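PDB 3F08: SRPBCC family protein from Bacillus thuringiensis serovar konkukian, which is of unknown function but probably binds a hydrophobic ligand in a Bet v 1-like (polyketide cyclase and lipid transport) fold. Local coordinates for residues N25-W30 with R46-P51; I88-G93 with N97-E102; F107-V110 with E116-N119. The protein carries 5 engineered substitutions. All blocks are in the same frame, centred on the assembly; numbering follows the deposited sequence.

How the contacts relate
From the N terminus, the loop after helix 14-21 is met first: contact 1 sets residues 25-30 against strand 45-49, closing the excursion through strand 36-40. Contact 2 is the tip of the hairpin between strands 81-92 and 99-109, and contact 3 turns the far end of strand 99-109 onto the start of helix 114-137. The three follow in series, none enclosing or crossing another. All reach the same antiparallel sheet, and contacts 2 and 3 share strand 99-109, their centres about 25 Å apart. Contacts 1 and 2 touch directly, Trp30 CH2 lying 3.7 Å from Ile88 CD1, although their centres are about 21 Å apart.

Contact 1. Residues N25-W30 with R46-P51; sequences NSLPDW and RHLANP
Arg46 NH1 is held by two hydrogen bonds, to Phe24 O just ahead of residues 25-30 and to Tyr70 OH, while the same nitrogen lies 3.7 Å from Leu27 CG across the contact. Leu27 CD1 covers one face of the guanidinium: it stands 3.6 Å from Arg46 CZ, over the centre of the group, and the two side chains run about perpendicular. Arg46 gets there with CG wedged between its backbone N and carbonyl carbon (chi1 66°) and the chain then extended out to NE, which carries the flat group from strand 45-49 to the loop. The same Leu27 methyl also meets Leu48, with Leu27 CD1 to Leu48 CD1 at 3.6 Å and Leu48 CD2 only slightly farther off. One leucine methyl thus touches both the arginine face and the Leu48 methyls. Beyond the two segments, Arg46 NH2 forms a salt bridge with Glu58 and Tyr72 makes a cation-pi contact with the arginine. This is a buried charge, probably balanced by Glu58 and covered on one face by a methyl; the bonds to Phe24 O, Tyr70 OH and Glu58 fix the plane on which Leu27 packs, joining the loop after helix 14-21 to the sheet.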
ATOM      1  N   ASN B  25       5.351  -6.870  -1.247  1.00 12.50           N
ATOM      2  CA  ASN B  25       6.100  -7.727  -2.166  1.00 13.10           C
ATOM      3  C   ASN B  25       7.212  -8.499  -1.461  1.00 12.57           C
ATOM      4  O   ASN B  25       8.048  -9.125  -2.111  1.00 10.90           O
ATOM      5  CB  ASN B  25       6.736  -6.899  -3.287  1.00 13.24           C
ATOM      6  CG  ASN B  25       7.118  -7.751  -4.486  1.00 11.91           C
ATOM      7  OD1 ASN B  25       8.267  -7.746  -4.938  1.00 13.83           O
ATOM      8  ND2 ASN B  25       6.151  -8.490  -5.004  1.00  9.02           N
ATOM      9  N   SER B  26       7.207  -8.484  -0.134  1.00 12.91           N
ATOM     10  CA  SER B  26       8.272  -9.144   0.614  1.00 15.90           C
ATOM     11  C   SER B  26       8.073 -10.577   1.111  1.00 14.31           C
ATOM     12  O   SER B  26       8.915 -11.088   1.843  1.00 14.58           O
ATOM     13  CB  SER B  26       8.676  -8.253   1.792  1.00 16.46           C
ATOM     14  OG  SER B  26       9.087  -6.983   1.312  1.00 20.88           O
ATOM     15  N   LEU B  27       6.994 -11.237   0.712  1.00 15.46           N
ATOM     16  CA  LEU B  27       6.768 -12.606   1.170  1.00 16.47           C
ATOM     17  C   LEU B  27       7.963 -13.545   1.000  1.00 16.45           C
ATOM     18  O   LEU B  27       8.203 -14.406   1.845  1.00 14.88           O
ATOM     19  CB  LEU B  27       5.542 -13.216   0.481  1.00 15.28           C
ATOM     20  CG  LEU B  27       4.184 -12.627   0.889  1.00 17.17           C
ATOM     21  CD1 LEU B  27       3.072 -13.365   0.166  1.00 11.66           C
ATOM     22  CD2 LEU B  27       3.995 -12.727   2.407  1.00 11.49           C
ATOM     23  N   PRO B  28       8.716 -13.414  -0.105  1.00 18.45           N
ATOM     24  CA  PRO B  28       9.854 -14.333  -0.229  1.00 19.27           C
ATOM     25  C   PRO B  28      10.979 -14.078   0.766  1.00 19.96           C
ATOM     26  O   PRO B  28      11.885 -14.905   0.908  1.00 21.24           O
ATOM     27  CB  PRO B  28      10.289 -14.183  -1.697  1.00 20.52           C
ATOM     28  CG  PRO B  28       9.696 -12.891  -2.137  1.00 21.42           C
ATOM     29  CD  PRO B  28       8.390 -12.791  -1.398  1.00 18.15           C
ATOM     30  N   ASP B  29      10.919 -12.950   1.470  1.00 19.79           N
ATOM     31  CA  ASP B  29      11.933 -12.651   2.472  1.00 19.76           C
ATOM     32  C   ASP B  29      11.669 -13.442   3.753  1.00 19.76           C
ATOM     33  O   ASP B  29      12.506 -13.461   4.652  1.00 21.59           O
ATOM     34  CB  ASP B  29      11.963 -11.159   2.820  1.00 21.26           C
ATOM     35  CG  ASP B  29      12.519 -10.305   1.703  1.00 22.41           C
ATOM     36  OD1 ASP B  29      13.276 -10.839   0.870  1.00 20.33           O
ATOM     37  OD2 ASP B  29      12.211  -9.093   1.673  1.00 22.57           O
ATOM     38  N   TRP B  30      10.504 -14.076   3.861  1.00 18.09           N
ATOM     39  CA  TRP B  30      10.213 -14.852   5.062  1.00 17.64           C
ATOM     40  C   TRP B  30       9.402 -16.121   4.842  1.00 19.03           C
ATOM     41  O   TRP B  30       9.191 -16.891   5.775  1.00 20.77           O
ATOM     42  CB  TRP B  30       9.533 -13.978   6.128  1.00 16.96           C
ATOM     43  CG  TRP B  30       8.281 -13.261   5.699  1.00 13.84           C
ATOM     44  CD1 TRP B  30       8.196 -12.157   4.907  1.00 15.03           C
ATOM     45  CD2 TRP B  30       6.941 -13.567   6.106  1.00 13.40           C
ATOM     46  NE1 TRP B  30       6.890 -11.748   4.802  1.00 13.71           N
ATOM     47  CE2 TRP B  30       6.099 -12.598   5.531  1.00 14.35           C
ATOM     48  CE3 TRP B  30       6.372 -14.570   6.910  1.00 15.64           C
ATOM     49  CZ2 TRP B  30       4.710 -12.595   5.731  1.00 15.95           C
ATOM     50  CZ3 TRP B  30       4.994 -14.568   7.111  1.00 13.45           C
ATOM     51  CH2 TRP B  30       4.179 -13.585   6.522  1.00 15.29           C
ATOM     52  N   ARG B  46       0.220  -8.143  -6.205  1.00 12.02           N
ATOM     53  CA  ARG B  46       1.423  -8.949  -6.125  1.00 12.86           C
ATOM     54  C   ARG B  46       1.214 -10.297  -6.792  1.00 14.34           C
ATOM     55  O   ARG B  46       0.167 -10.930  -6.643  1.00 14.65           O
ATOM     56  CB  ARG B  46       1.881  -9.134  -4.663  1.00 12.49           C
ATOM     57  CG  ARG B  46       0.949  -9.930  -3.766  1.00  8.67           C
ATOM     58  CD  ARG B  46       1.468  -9.922  -2.331  1.00  9.15           C
ATOM     59  NE  ARG B  46       0.588 -10.642  -1.408  1.00  7.95           N
ATOM     60  CZ  ARG B  46       0.720 -10.628  -0.084  1.00  9.50           C
ATOM     61  NH1 ARG B  46       1.701  -9.930   0.483  1.00  8.36           N
ATOM     62  NH2 ARG B  46      -0.130 -11.307   0.679  1.00  7.99           N
ATOM     63  N   HIS B  47       2.215 -10.709  -7.561  1.00 14.94           N
ATOM     64  CA  HIS B  47       2.186 -11.983  -8.261  1.00 15.38           C
ATOM     65  C   HIS B  47       3.144 -12.894  -7.529  1.00 15.26           C
ATOM     66  O   HIS B  47       4.355 -12.677  -7.545  1.00 15.54           O
ATOM     67  CB  HIS B  47       2.636 -11.817  -9.715  1.00 15.79           C
ATOM     68  CG  HIS B  47       1.636 -11.113 -10.577  1.00 18.60           C
ATOM     69  ND1 HIS B  47       1.259  -9.804 -10.364  1.00 20.44           N
ATOM     70  CD2 HIS B  47       0.921 -11.542 -11.643  1.00 18.97           C
ATOM     71  CE1 HIS B  47       0.354  -9.457 -11.263  1.00 19.60           C
ATOM     72  NE2 HIS B  47       0.131 -10.494 -12.050  1.00 21.06           N
ATOM     73  N   LEU B  48       2.592 -13.911  -6.881  1.00 15.09           N
ATOM     74  CA  LEU B  48       3.384 -14.856  -6.115  1.00 16.66           C
ATOM     75  C   LEU B  48       3.570 -16.155  -6.871  1.00 18.73           C
ATOM     76  O   LEU B  48       2.604 -16.761  -7.332  1.00 20.42           O
ATOM     77  CB  LEU B  48       2.687 -15.146  -4.788  1.00 15.00           C
ATOM     78  CG  LEU B  48       2.184 -13.910  -4.046  1.00 14.47           C
ATOM     79  CD1 LEU B  48       1.325 -14.342  -2.864  1.00 16.08           C
ATOM     80  CD2 LEU B  48       3.367 -13.061  -3.605  1.00 12.47           C
ATOM     81  N   ALA B  49       4.814 -16.589  -7.000  1.00 20.02           N
ATOM     82  CA  ALA B  49       5.084 -17.837  -7.693  1.00 20.61           C
ATOM     83  C   ALA B  49       5.522 -18.897  -6.695  1.00 22.49           C
ATOM     84  O   ALA B  49       6.364 -18.632  -5.843  1.00 22.33           O
ATOM     85  CB  ALA B  49       6.167 -17.626  -8.739  1.00 18.84           C
ATOM     86  N   ASN B  50       4.936 -20.087  -6.779  1.00 25.26           N
ATOM     87  CA  ASN B  50       5.338 -21.169  -5.890  1.00 27.54           C
ATOM     88  C   ASN B  50       6.382 -21.958  -6.680  1.00 26.02           C
ATOM     89  O   ASN B  50       6.590 -21.690  -7.861  1.00 22.82           O
ATOM     90  CB  ASN B  50       4.140 -22.055  -5.519  1.00 31.77           C
ATOM     91  CG  ASN B  50       3.505 -22.729  -6.721  1.00 37.37           C
ATOM     92  OD1 ASN B  50       2.514 -23.450  -6.587  1.00 42.94           O
ATOM     93  ND2 ASN B  50       4.068 -22.501  -7.900  1.00 40.54           N
ATOM     94  N   PRO B  51       7.058 -22.929  -6.047  1.00 27.47           N
ATOM     95  CA  PRO B  51       8.064 -23.693  -6.792  1.00 29.05           C
ATOM     96  C   PRO B  51       7.581 -24.254  -8.136  1.00 29.58           C
ATOM     97  O   PRO B  51       8.360 -24.321  -9.083  1.00 31.13           O
ATOM     98  CB  PRO B  51       8.459 -24.785  -5.804  1.00 28.63           C
ATOM     99  CG  PRO B  51       8.368 -24.074  -4.497  1.00 28.27           C
ATOM    100  CD  PRO B  51       7.054 -23.326  -4.626  1.00 27.38           C
TER

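Contact 2. Residues I88-G93 with N97-E102; sequences IQVKEG and NTSLVE
Gln89 and Glu102 form a hydrogen-bonded antiparallel pair: Gln89 N gives its proton to Glu102 O at 2.8 Å, and Glu102 N returns one to Gln89 O at 2.9 Å. Both are nearly straight, and each donor comes in close to the carbonyl's own axis. Two residues nearer the turn, Lys91 and Leu100 repeat the pattern, with Lys91 N to Leu100 O at 2.8 Å and Leu100 N to Lys91 O at 3.0 Å, but here the donors stand above the carbonyl planes, that on Lys91 O by 43°. The Glu102 and Gln89 carbonyls each also take a CA-H...O contact, from Ile88 CA (3.3 Å to Glu102 O) and from Val101 CA to Gln89 O. Between these pairs Val90 and Val101 form a non-hydrogen-bonded pair on the other side of the sheet; their backbones bond outward, to Arg68 and Met8, and their side chains pack on helices 14-21 and 114-137 respectively.

On the side bearing Gln89, Lys91 and Glu102, the extended lysine chain slants across the glutamate and brings Lys91 NZ to 3.0 Å from Glu102 OE1. In this salt bridge NZ meets the oxygen from above the carboxylate plane, 37° out of it. A water sits 2.6 Å from Glu102 OE1 and 2.8 Å from Gln89 OE1, bridging the two oxygens, while Gln89 NE2 is taken by Glu67 O. Glu92 OE2 forms a salt bridge with Arg68. The two faces of the hairpin therefore differ in chemistry: ammonium and water both act on Glu102 OE1 and would probably favour an ionised carboxylate, whereas the valine face is largely apolar, with Ser99 OG satisfied by Gly12 O, and closes against the helices.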
ATOM      1  N   ILE B  88      -2.932  -9.295   8.024  1.00 15.36           N
ATOM      2  CA  ILE B  88      -1.840  -9.743   8.862  1.00 14.15           C
ATOM      3  C   ILE B  88      -1.425  -8.497   9.624  1.00 14.34           C
ATOM      4  O   ILE B  88      -1.264  -7.423   9.037  1.00 13.99           O
ATOM      5  CB  ILE B  88      -0.671 -10.311   8.022  1.00 15.88           C
ATOM      6  CG1 ILE B  88       0.476 -10.734   8.940  1.00 16.87           C
ATOM      7  CG2 ILE B  88      -0.220  -9.298   7.001  1.00 17.73           C
ATOM      8  CD1 ILE B  88       1.486 -11.660   8.252  1.00 18.83           C
ATOM      9  N   GLN B  89      -1.282  -8.621  10.937  1.00 13.16           N
ATOM     10  CA  GLN B  89      -0.920  -7.473  11.749  1.00 14.24           C
ATOM     11  C   GLN B  89       0.125  -7.805  12.795  1.00 13.74           C
ATOM     12  O   GLN B  89       0.139  -8.900  13.351  1.00 13.93           O
ATOM     13  CB  GLN B  89      -2.166  -6.905  12.440  1.00 13.22           C
ATOM     14  CG  GLN B  89      -1.875  -5.709  13.340  1.00 16.16           C
ATOM     15  CD  GLN B  89      -3.143  -5.037  13.841  1.00 18.64           C
ATOM     16  OE1 GLN B  89      -4.126  -5.705  14.176  1.00 20.28           O
ATOM     17  NE2 GLN B  89      -3.124  -3.711  13.901  1.00 18.95           N
ATOM     18  N   VAL B  90       1.002  -6.845  13.051  1.00 13.62           N
ATOM     19  CA  VAL B  90       2.060  -7.013  14.036  1.00 15.35           C
ATOM     20  C   VAL B  90       1.694  -6.184  15.260  1.00 15.65           C
ATOM     21  O   VAL B  90       1.844  -4.969  15.258  1.00 16.91           O
ATOM     22  CB  VAL B  90       3.413  -6.529  13.477  1.00 13.23           C
ATOM     23  CG1 VAL B  90       4.484  -6.644  14.542  1.00 14.98           C
ATOM     24  CG2 VAL B  90       3.792  -7.349  12.247  1.00 10.92           C
ATOM     25  N   LYS B  91       1.194  -6.849  16.294  1.00 18.14           N
ATOM     26  CA  LYS B  91       0.809  -6.175  17.524  1.00 18.80           C
ATOM     27  C   LYS B  91       1.943  -6.204  18.540  1.00 19.37           C
ATOM     28  O   LYS B  91       2.906  -6.954  18.399  1.00 15.99           O
ATOM     29  CB  LYS B  91      -0.430  -6.841  18.125  1.00 20.32           C
ATOM     30  CG  LYS B  91      -1.636  -6.804  17.205  1.00 26.40           C
ATOM     31  CD  LYS B  91      -2.880  -7.385  17.867  1.00 29.68           C
ATOM     32  CE  LYS B  91      -4.118  -7.101  17.025  1.00 32.01           C
ATOM     33  NZ  LYS B  91      -5.374  -7.605  17.652  1.00 34.71           N
ATOM     34  N   GLU B  92       1.822  -5.375  19.566  1.00 21.29           N
ATOM     35  CA  GLU B  92       2.830  -5.306  20.609  1.00 24.24           C
ATOM     36  C   GLU B  92       3.035  -6.670  21.265  1.00 23.36           C
ATOM     37  O   GLU B  92       2.068  -7.361  21.582  1.00 22.52           O
ATOM     38  CB  GLU B  92       2.406  -4.299  21.678  1.00 28.58           C
ATOM     39  CG  GLU B  92       2.462  -2.836  21.257  1.00 37.51           C
ATOM     40  CD  GLU B  92       1.510  -2.485  20.122  1.00 42.94           C
ATOM     41  OE1 GLU B  92       0.459  -3.160  19.969  1.00 43.82           O
ATOM     42  OE2 GLU B  92       1.807  -1.509  19.393  1.00 45.32           O
ATOM     43  N   GLY B  93       4.294  -7.053  21.463  1.00 24.40           N
ATOM     44  CA  GLY B  93       4.587  -8.321  22.104  1.00 25.69           C
ATOM     45  C   GLY B  93       4.566  -8.108  23.609  1.00 28.64           C
ATOM     46  O   GLY B  93       4.262  -7.008  24.070  1.00 28.02           O
ATOM     47  N   ASN B  97      11.277  -7.078  22.710  1.00 26.67           N
ATOM     48  CA  ASN B  97      11.942  -7.878  21.686  1.00 23.30           C
ATOM     49  C   ASN B  97      11.068  -9.011  21.149  1.00 21.38           C
ATOM     50  O   ASN B  97      11.576  -9.982  20.587  1.00 18.76           O
ATOM     51  CB  ASN B  97      13.264  -8.449  22.211  1.00 27.04           C
ATOM     52  CG  ASN B  97      13.064  -9.545  23.243  1.00 30.18           C
ATOM     53  OD1 ASN B  97      12.301  -9.385  24.196  1.00 32.76           O
ATOM     54  ND2 ASN B  97      13.764 -10.664  23.063  1.00 31.69           N
ATOM     55  N   THR B  98       9.755  -8.902  21.337  1.00 19.07           N
ATOM     56  CA  THR B  98       8.841  -9.914  20.812  1.00 18.50           C
ATOM     57  C   THR B  98       7.644  -9.209  20.187  1.00 16.58           C
ATOM     58  O   THR B  98       7.411  -8.034  20.452  1.00 16.38           O
ATOM     59  CB  THR B  98       8.326 -10.878  21.902  1.00 17.44           C
ATOM     60  OG1 THR B  98       7.557 -10.147  22.862  1.00 17.06           O
ATOM     61  CG2 THR B  98       9.485 -11.585  22.593  1.00 17.54           C
ATOM     62  N   SER B  99       6.897  -9.925  19.354  1.00 15.47           N
ATOM     63  CA  SER B  99       5.725  -9.358  18.698  1.00 15.78           C
ATOM     64  C   SER B  99       4.596 -10.368  18.690  1.00 15.84           C
ATOM     65  O   SER B  99       4.832 -11.574  18.651  1.00 18.15           O
ATOM     66  CB  SER B  99       6.032  -8.991  17.234  1.00 13.03           C
ATOM     67  OG  SER B  99       6.981  -7.951  17.121  1.00 15.61           O
ATOM     68  N   LEU B 100       3.364  -9.878  18.740  1.00 16.03           N
ATOM     69  CA  LEU B 100       2.214 -10.762  18.656  1.00 15.62           C
ATOM     70  C   LEU B 100       1.718 -10.580  17.233  1.00 15.40           C
ATOM     71  O   LEU B 100       1.051  -9.598  16.912  1.00 17.94           O
ATOM     72  CB  LEU B 100       1.111 -10.356  19.627  1.00 17.29           C
ATOM     73  CG  LEU B 100      -0.058 -11.344  19.583  1.00 18.39           C
ATOM     74  CD1 LEU B 100       0.429 -12.717  20.026  1.00 17.23           C
ATOM     75  CD2 LEU B 100      -1.185 -10.860  20.478  1.00 20.54           C
ATOM     76  N   VAL B 101       2.069 -11.513  16.367  1.00 15.58           N
ATOM     77  CA  VAL B 101       1.641 -11.420  14.990  1.00 15.93           C
ATOM     78  C   VAL B 101       0.334 -12.176  14.817  1.00 17.21           C
ATOM     79  O   VAL B 101       0.233 -13.356  15.145  1.00 15.84           O
ATOM     80  CB  VAL B 101       2.709 -11.979  14.051  1.00 16.03           C
ATOM     81  CG1 VAL B 101       2.244 -11.837  12.607  1.00 12.83           C
ATOM     82  CG2 VAL B 101       4.034 -11.233  14.278  1.00 13.45           C
ATOM     83  N   GLU B 102      -0.665 -11.474  14.300  1.00 16.86           N
ATOM     84  CA  GLU B 102      -1.989 -12.040  14.104  1.00 18.22           C
ATOM     85  C   GLU B 102      -2.335 -12.066  12.619  1.00 16.77           C
ATOM     86  O   GLU B 102      -2.196 -11.060  11.917  1.00 15.85           O
ATOM     87  CB  GLU B 102      -2.995 -11.186  14.879  1.00 21.63           C
ATOM     88  CG  GLU B 102      -4.365 -11.780  15.064  1.00 29.15           C
ATOM     89  CD  GLU B 102      -5.190 -10.971  16.054  1.00 35.05           C
ATOM     90  OE1 GLU B 102      -5.611  -9.844  15.716  1.00 37.13           O
ATOM     91  OE2 GLU B 102      -5.400 -11.455  17.186  1.00 39.34           O
TER
HETATM   92  O   HOH W   1      -5.252  -8.220  13.717  1.00 23.70           O

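Contact 3. Residues F107-V110 with E116-N119; sequences FTPV and EAIN
Phe107 and Ala117 meet where strand 99-109 ends and helix 114-137 begins. The phenylalanine leaves the strand with its CB directed at the helix. From CB the ring is swung into the position between backbone N and carbonyl carbon (chi1 43°), and chi2 of -87° turns the ring roughly perpendicular to the plane of CA, CB and CG. CG, CD1 and CD2 make no near contact across the two segments; the touching is done at CE2 and CZ. Phe107 CE2 lies 3.8 Å from Ala117 CB, an oblique approach, and comes close to the helix backbone at Ala117 C as well. Phe107 CZ, the tip, lies 4.0 Å from Ile118 CG1, which arrives at the ring edge, near its plane, and CZ is equally near to Ile118 CA. The isoleucine runs about perpendicular to the phenylalanine.

Ala117 CB serves a second partner. Pro109, two residues further along the strand, is likewise directed at the helix: Pro109 CG lies 3.8 Å and Pro109 CB 3.9 Å from Ala117 CB. The methyl thus lies against both Phe107 CE2 and the Pro109 ring. Pro109 CA and Ala117 CA are 5.8 Å apart, with this small methyl between strand and helix. The junction across the two segments is wholly apolar.

Around it, Phe107 continues onto Val81 and Tyr84 of the adjacent strand 81-92, onto Thr4 of strand 3-10 and onto Val121 one helical turn further along. Ile118 also touches Thr4. The contact therefore seats the first turns of the long C-terminal helix of the Bet v 1-like fold on the end of the strand that leads into it, beside strands 3-10 and 81-92.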
ATOM      1  N   PHE B 107     -14.047 -15.322   4.537  1.00 14.77           N
ATOM      2  CA  PHE B 107     -14.259 -15.865   3.206  1.00 16.72           C
ATOM      3  C   PHE B 107     -15.522 -16.717   3.164  1.00 18.81           C
ATOM      4  O   PHE B 107     -16.108 -17.036   4.199  1.00 16.58           O
ATOM      5  CB  PHE B 107     -13.065 -16.740   2.843  1.00 15.41           C
ATOM      6  CG  PHE B 107     -12.617 -17.621   3.978  1.00 16.46           C
ATOM      7  CD1 PHE B 107     -11.700 -17.153   4.922  1.00 18.85           C
ATOM      8  CD2 PHE B 107     -13.168 -18.888   4.152  1.00 17.35           C
ATOM      9  CE1 PHE B 107     -11.349 -17.927   6.032  1.00 19.20           C
ATOM     10  CE2 PHE B 107     -12.828 -19.674   5.256  1.00 18.55           C
ATOM     11  CZ  PHE B 107     -11.916 -19.194   6.199  1.00 19.60           C
ATOM     12  N   THR B 108     -15.927 -17.090   1.955  1.00 20.26           N
ATOM     13  CA  THR B 108     -17.098 -17.930   1.769  1.00 21.59           C
ATOM     14  C   THR B 108     -16.594 -19.218   1.145  1.00 22.59           C
ATOM     15  O   THR B 108     -15.916 -19.193   0.118  1.00 22.55           O
ATOM     16  CB  THR B 108     -18.131 -17.298   0.811  1.00 22.97           C
ATOM     17  OG1 THR B 108     -18.451 -15.968   1.238  1.00 21.62           O
ATOM     18  CG2 THR B 108     -19.411 -18.125   0.802  1.00 24.10           C
ATOM     19  N   PRO B 109     -16.887 -20.363   1.773  1.00 23.96           N
ATOM     20  CA  PRO B 109     -16.431 -21.640   1.218  1.00 24.22           C
ATOM     21  C   PRO B 109     -17.152 -21.963  -0.092  1.00 24.19           C
ATOM     22  O   PRO B 109     -18.327 -21.647  -0.255  1.00 23.90           O
ATOM     23  CB  PRO B 109     -16.779 -22.640   2.318  1.00 23.66           C
ATOM     24  CG  PRO B 109     -16.739 -21.809   3.562  1.00 25.36           C
ATOM     25  CD  PRO B 109     -17.433 -20.549   3.126  1.00 23.69           C
ATOM     26  N   VAL B 110     -16.441 -22.588  -1.022  1.00 24.86           N
ATOM     27  CA  VAL B 110     -17.029 -22.959  -2.302  1.00 25.73           C
ATOM     28  C   VAL B 110     -16.674 -24.403  -2.631  1.00 26.72           C
ATOM     29  O   VAL B 110     -15.504 -24.723  -2.820  1.00 27.75           O
ATOM     30  CB  VAL B 110     -16.513 -22.060  -3.457  1.00 25.22           C
ATOM     31  CG1 VAL B 110     -17.081 -22.544  -4.787  1.00 24.33           C
ATOM     32  CG2 VAL B 110     -16.908 -20.615  -3.211  1.00 23.55           C
ATOM     33  N   GLU B 116     -13.699 -27.309   6.263  1.00 21.33           N
ATOM     34  CA  GLU B 116     -12.531 -27.620   5.446  1.00 20.33           C
ATOM     35  C   GLU B 116     -11.843 -26.348   4.943  1.00 19.48           C
ATOM     36  O   GLU B 116     -10.616 -26.296   4.849  1.00 18.07           O
ATOM     37  CB  GLU B 116     -12.926 -28.498   4.258  1.00 21.95           C
ATOM     38  CG  GLU B 116     -11.752 -29.220   3.629  1.00 28.48           C
ATOM     39  CD  GLU B 116     -12.170 -30.165   2.521  1.00 34.36           C
ATOM     40  OE1 GLU B 116     -13.148 -30.925   2.723  1.00 34.25           O
ATOM     41  OE2 GLU B 116     -11.512 -30.153   1.453  1.00 38.39           O
ATOM     42  N   ALA B 117     -12.630 -25.327   4.617  1.00 17.44           N
ATOM     43  CA  ALA B 117     -12.064 -24.075   4.132  1.00 17.96           C
ATOM     44  C   ALA B 117     -11.306 -23.435   5.284  1.00 17.60           C
ATOM     45  O   ALA B 117     -10.196 -22.929   5.119  1.00 17.98           O
ATOM     46  CB  ALA B 117     -13.168 -23.145   3.645  1.00 16.59           C
ATOM     47  N   ILE B 118     -11.921 -23.477   6.459  1.00 17.01           N
ATOM     48  CA  ILE B 118     -11.332 -22.923   7.663  1.00 16.85           C
ATOM     49  C   ILE B 118     -10.012 -23.618   8.006  1.00 17.80           C
ATOM     50  O   ILE B 118      -9.017 -22.957   8.298  1.00 17.22           O
ATOM     51  CB  ILE B 118     -12.326 -23.038   8.842  1.00 16.91           C
ATOM     52  CG1 ILE B 118     -13.390 -21.946   8.719  1.00 15.39           C
ATOM     53  CG2 ILE B 118     -11.588 -22.964  10.170  1.00 15.99           C
ATOM     54  CD1 ILE B 118     -14.593 -22.153   9.626  1.00 18.23           C
ATOM     55  N   ASN B 119     -10.003 -24.949   7.960  1.00 18.04           N
ATOM     56  CA  ASN B 119      -8.797 -25.715   8.271  1.00 19.15           C
ATOM     57  C   ASN B 119      -7.684 -25.440   7.261  1.00 19.37           C
ATOM     58  O   ASN B 119      -6.512 -25.367   7.623  1.00 18.60           O
ATOM     59  CB  ASN B 119      -9.114 -27.217   8.304  1.00 18.85           C
ATOM     60  CG  ASN B 119      -7.890 -28.070   8.592  1.00 19.34           C
ATOM     61  OD1 ASN B 119      -7.152 -27.812   9.542  1.00 20.49           O
ATOM     62  ND2 ASN B 119      -7.675 -29.097   7.776  0.50 19.33           N
TER